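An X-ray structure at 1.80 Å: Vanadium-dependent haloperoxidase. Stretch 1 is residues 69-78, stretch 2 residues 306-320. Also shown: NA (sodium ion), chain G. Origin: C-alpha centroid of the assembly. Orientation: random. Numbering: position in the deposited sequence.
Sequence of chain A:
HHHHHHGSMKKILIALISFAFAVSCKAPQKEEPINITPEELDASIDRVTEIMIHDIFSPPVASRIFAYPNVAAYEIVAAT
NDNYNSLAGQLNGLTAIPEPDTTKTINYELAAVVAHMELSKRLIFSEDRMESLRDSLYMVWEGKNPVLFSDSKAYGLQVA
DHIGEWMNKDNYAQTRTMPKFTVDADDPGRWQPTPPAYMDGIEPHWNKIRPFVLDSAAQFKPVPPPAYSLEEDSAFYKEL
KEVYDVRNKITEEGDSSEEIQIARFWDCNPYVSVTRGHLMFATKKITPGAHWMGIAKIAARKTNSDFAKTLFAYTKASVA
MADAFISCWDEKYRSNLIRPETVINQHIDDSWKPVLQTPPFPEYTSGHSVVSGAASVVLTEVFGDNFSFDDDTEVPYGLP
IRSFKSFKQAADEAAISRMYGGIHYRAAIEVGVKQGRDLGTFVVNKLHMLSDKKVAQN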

# COMPACT_ATOMS: atom_id res chain seq x y z
N PRO A 69 10.88 0.33 -5.73
CA PRO A 69 12.09 0.89 -5.17
C PRO A 69 12.59 0.11 -3.93
O PRO A 69 13.79 -0.05 -3.74
N ASN A 70 11.68 -0.39 -3.10
CA ASN A 70 12.11 -1.27 -2.03
C ASN A 70 12.75 -2.52 -2.52
O ASN A 70 13.78 -2.96 -1.94
N VAL A 71 12.21 -3.18 -3.56
CA VAL A 71 12.82 -4.40 -4.08
C VAL A 71 14.23 -4.12 -4.52
O VAL A 71 15.14 -4.95 -4.25
N ALA A 72 14.44 -3.01 -5.27
CA ALA A 72 15.80 -2.65 -5.67
C ALA A 72 16.82 -2.51 -4.52
O ALA A 72 17.91 -3.10 -4.54
N ALA A 73 16.43 -1.76 -3.50
CA ALA A 73 17.27 -1.63 -2.32
C ALA A 73 17.49 -2.92 -1.59
O ALA A 73 18.64 -3.26 -1.20
N TYR A 74 16.43 -3.70 -1.43
CA TYR A 74 16.53 -4.99 -0.77
C TYR A 74 17.45 -5.90 -1.51
O TYR A 74 18.32 -6.58 -0.91
N GLU A 75 17.37 -5.91 -2.84
CA GLU A 75 18.33 -6.76 -3.57
C GLU A 75 19.82 -6.43 -3.29
O GLU A 75 20.70 -7.31 -3.27
N ILE A 76 20.12 -5.20 -3.19
CA ILE A 76 21.50 -4.73 -2.81
C ILE A 76 21.93 -5.27 -1.47
O ILE A 76 23.03 -5.88 -1.32
N VAL A 77 21.04 -5.15 -0.49
CA VAL A 77 21.25 -5.77 0.79
C VAL A 77 21.44 -7.26 0.74
O VAL A 77 22.43 -7.77 1.30
N ALA A 78 20.58 -7.99 0.05
CA ALA A 78 20.65 -9.44 -0.08
C ALA A 78 21.98 -9.92 -0.77
O ALA A 78 22.55 -10.95 -0.42
N ASP A 306 17.75 -2.25 12.38
CA ASP A 306 18.85 -1.73 11.59
C ASP A 306 18.45 -1.56 10.07
O ASP A 306 17.31 -1.81 9.68
N PHE A 307 19.35 -1.06 9.26
CA PHE A 307 19.03 -0.77 7.87
C PHE A 307 18.46 -1.98 7.17
O PHE A 307 17.44 -1.90 6.44
N ALA A 308 19.16 -3.12 7.25
CA ALA A 308 18.74 -4.34 6.58
C ALA A 308 17.41 -4.90 7.07
O ALA A 308 16.60 -5.30 6.23
N LYS A 309 17.18 -4.90 8.38
CA LYS A 309 15.93 -5.41 8.95
C LYS A 309 14.77 -4.47 8.56
O LYS A 309 13.71 -4.92 8.19
N THR A 310 15.04 -3.21 8.60
CA THR A 310 14.02 -2.19 8.14
C THR A 310 13.62 -2.46 6.70
O THR A 310 12.43 -2.48 6.36
N LEU A 311 14.60 -2.59 5.79
CA LEU A 311 14.31 -2.89 4.39
C LEU A 311 13.63 -4.15 4.11
O LEU A 311 12.72 -4.22 3.32
N PHE A 312 14.03 -5.22 4.80
CA PHE A 312 13.32 -6.45 4.81
C PHE A 312 11.85 -6.26 5.13
O PHE A 312 10.99 -6.74 4.39
N ALA A 313 11.55 -5.57 6.18
CA ALA A 313 10.21 -5.40 6.56
C ALA A 313 9.38 -4.59 5.52
O ALA A 313 8.21 -4.95 5.13
N TYR A 314 9.97 -3.46 5.07
CA TYR A 314 9.28 -2.64 4.10
C TYR A 314 9.06 -3.37 2.77
O TYR A 314 8.05 -3.19 2.10
N THR A 315 10.01 -4.20 2.37
CA THR A 315 9.89 -4.93 1.16
C THR A 315 8.88 -6.00 1.20
O THR A 315 8.01 -6.09 0.29
N LYS A 316 8.88 -6.78 2.28
CA LYS A 316 7.87 -7.83 2.38
C LYS A 316 6.44 -7.17 2.45
O LYS A 316 5.52 -7.68 1.78
N ALA A 317 6.30 -6.10 3.16
CA ALA A 317 4.99 -5.38 3.31
C ALA A 317 4.51 -4.76 2.01
O ALA A 317 3.32 -4.94 1.59
N SER A 318 5.43 -4.09 1.30
CA SER A 318 5.05 -3.40 0.09
C SER A 318 4.74 -4.40 -1.03
O SER A 318 3.82 -4.14 -1.81
N VAL A 319 5.52 -5.46 -1.17
CA VAL A 319 5.18 -6.49 -2.13
C VAL A 319 3.81 -7.15 -1.88
O VAL A 319 2.96 -7.26 -2.76
N ALA A 320 3.55 -7.49 -0.62
CA ALA A 320 2.25 -8.00 -0.27
C ALA A 320 1.13 -7.00 -0.60
O ALA A 320 0.07 -7.46 -1.12

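The two helices run in roughly opposite directions: their N-to-C vectors make an angle of 142°, and the axes approach to 8.9 Å. The backbone register follows from this, since Asn70 lies nearest Thr315 (CA to CA 5.3 Å), Tyr74 nearest Leu311 (CA to CA 6.0 Å) and Val77 nearest Ala308 (CA to CA 6.5 Å). The spacing widens along this series, and together the two stretches bury 522 Å² of surface.

Two side chains act as knobs, one from each helix. Leu311 (chi1 -160°, t; chi2 43°, p) points toward the first helix and enters a hollow formed by Asn70, Ala73, Tyr74 and Val77. The fit is tight at the floor: Leu311 CD2 lies 3.5 Å from Ala73 CB and 3.6 Å from Tyr74 N, so the methyl reaches the backbone itself. The small side chain of Ala73 lines this floor, while Val77 CG2 meets Leu311 CD2 at 3.7 Å. The other methyl is turned to Asn70, with Leu311 CD1 3.9 Å from Asn70 O.

The reciprocal knob is Asn70 (chi1 -70°, m), seated among Leu311, Tyr314, Thr315 and Ser318. Its amide donates from Asn70 ND2 to Ser318 OG at 3.3 Å; the N-H...O angle of 165° is nearly straight, but the length makes this a weak bond. Ser318 adopts chi1 65° (p), and its OG also donates to Tyr314 O at 2.8 Å, so one hydroxyl serves its own helix and the neighbour. Thr315 (chi1 -56°, m) likewise turns its hydroxyl back, OG1 donating to Leu311 O at 2.7 Å. That places Thr315 OG1 at 3.5 Å from Tyr74 CB, a packing contact.

Tyr74 points toward the second helix with chi1 177° (t). Its ring extends past Phe312, Tyr74 CE1 approaching Phe312 CB at 4.4 Å, and its hydroxyl is hydrogen-bonded elsewhere in the structure.

Apolar contacts close both ends. At one, Val77 (chi1 173°, t) spreads its branches: CG1 reaches Ala308 CB at 3.6 Å, and CG2 meets the edge of the Phe307 ring, 4.0 Å from CE1. Phe307 leaves its helix sideways, yet its ring end comes nearer to the first helix. At the other, Val71 CG2 touches Val319 CG2 at 3.8 Å; both valines are t and both point sideways.

The sodium ion takes no part in this packing: it is bound by Ala78 O at 2.2 Å, three waters and two atoms elsewhere in the structure.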

# COMPACT_ATOMS: atom_id res chain seq x y z
CB PRO A 69 11.68 2.29 -4.82
CG PRO A 69 10.55 2.62 -5.78
CD PRO A 69 9.78 1.34 -5.72
CB ASN A 70 10.95 -1.57 -1.07
CG ASN A 70 10.56 -0.37 -0.27
OD1 ASN A 70 11.44 0.45 0.16
ND2 ASN A 70 9.29 -0.33 0.13
CB VAL A 71 11.95 -5.05 -5.22
CG1 VAL A 71 12.65 -6.16 -5.95
CG2 VAL A 71 10.65 -5.55 -4.63
CB ALA A 72 15.80 -1.38 -6.56
CB ALA A 73 16.63 -0.65 -1.40
CB TYR A 74 15.12 -5.67 -0.64
CG TYR A 74 15.27 -7.05 -0.01
CD1 TYR A 74 15.42 -7.18 1.35
CD2 TYR A 74 15.36 -8.20 -0.84
CE1 TYR A 74 15.74 -8.38 1.92
CE2 TYR A 74 15.63 -9.44 -0.26
CZ TYR A 74 15.69 -9.52 1.13
OH TYR A 74 15.93 -10.75 1.72
CB GLU A 75 18.07 -6.82 -5.07
CG GLU A 75 16.78 -7.53 -5.42
CD GLU A 75 16.84 -9.03 -5.00
OE1 GLU A 75 17.66 -9.86 -5.52
OE2 GLU A 75 16.21 -9.36 -4.01
CB ILE A 76 21.66 -3.23 -2.96
CG1 ILE A 76 21.63 -2.83 -4.42
CG2 ILE A 76 23.01 -2.81 -2.30
CD1 ILE A 76 21.44 -1.32 -4.64
CB VAL A 77 20.15 -5.39 1.77
CG1 VAL A 77 20.27 -6.16 3.06
CG2 VAL A 77 20.22 -3.94 2.04
CB ALA A 78 19.49 -9.97 -0.84
CB ASP A 306 20.14 -2.53 11.82
CG ASP A 306 20.11 -3.91 11.23
OD1 ASP A 306 19.22 -4.25 10.43
OD2 ASP A 306 21.03 -4.74 11.59
CB PHE A 307 20.28 -0.29 7.14
CG PHE A 307 19.97 0.22 5.75
CD1 PHE A 307 20.00 -0.65 4.62
CD2 PHE A 307 19.68 1.56 5.53
CE1 PHE A 307 19.78 -0.18 3.36
CE2 PHE A 307 19.48 2.04 4.24
CZ PHE A 307 19.43 1.17 3.17
CB ALA A 308 19.80 -5.42 6.60
CB LYS A 309 16.04 -5.50 10.44
CG LYS A 309 14.78 -5.87 11.20
CD LYS A 309 14.26 -7.19 10.83
CE LYS A 309 13.11 -7.58 11.81
NZ LYS A 309 13.54 -7.78 13.23
CB THR A 310 14.53 -0.76 8.30
OG1 THR A 310 14.76 -0.53 9.66
CG2 THR A 310 13.50 0.29 7.79
CB LEU A 311 15.60 -2.76 3.61
CG LEU A 311 15.57 -2.57 2.15
CD1 LEU A 311 14.51 -1.57 1.67
CD2 LEU A 311 17.00 -2.18 1.75
CB PHE A 312 14.00 -7.33 5.83
CG PHE A 312 13.25 -8.53 6.25
CD1 PHE A 312 13.22 -9.65 5.49
CD2 PHE A 312 12.68 -8.58 7.51
CE1 PHE A 312 12.54 -10.80 5.94
CE2 PHE A 312 12.08 -9.72 7.98
CZ PHE A 312 11.96 -10.81 7.19
CB ALA A 313 10.12 -4.77 7.90
CB TYR A 314 10.01 -1.32 3.80
CG TYR A 314 10.21 -0.41 4.93
CD1 TYR A 314 9.64 -0.60 6.15
CD2 TYR A 314 10.95 0.74 4.75
CE1 TYR A 314 9.83 0.32 7.18
CE2 TYR A 314 11.12 1.69 5.76
CZ TYR A 314 10.58 1.43 7.00
OH TYR A 314 10.83 2.29 8.07
CB THR A 315 11.28 -5.47 0.75
OG1 THR A 315 12.18 -4.34 0.65
CG2 THR A 315 11.18 -6.09 -0.63
CB LYS A 316 8.18 -8.74 3.56
CG LYS A 316 7.47 -10.06 3.49
CD LYS A 316 7.73 -10.99 4.68
CE LYS A 316 9.15 -11.39 4.91
NZ LYS A 316 9.28 -12.59 5.82
CB ALA A 317 5.00 -4.37 4.42
CB SER A 318 6.02 -2.31 -0.29
OG SER A 318 7.28 -2.85 -0.61
CB VAL A 319 6.29 -7.52 -2.22
CG1 VAL A 319 5.85 -8.70 -3.02
CG2 VAL A 319 7.54 -6.85 -2.84
CB ALA A 320 2.21 -8.44 1.17
NA NA G . 22.41 -12.64 1.01
O HOH W 1 21.66 -13.99 -1.43
O HOH W 2 24.69 -13.09 0.72
O HOH W 3 22.37 -14.85 1.92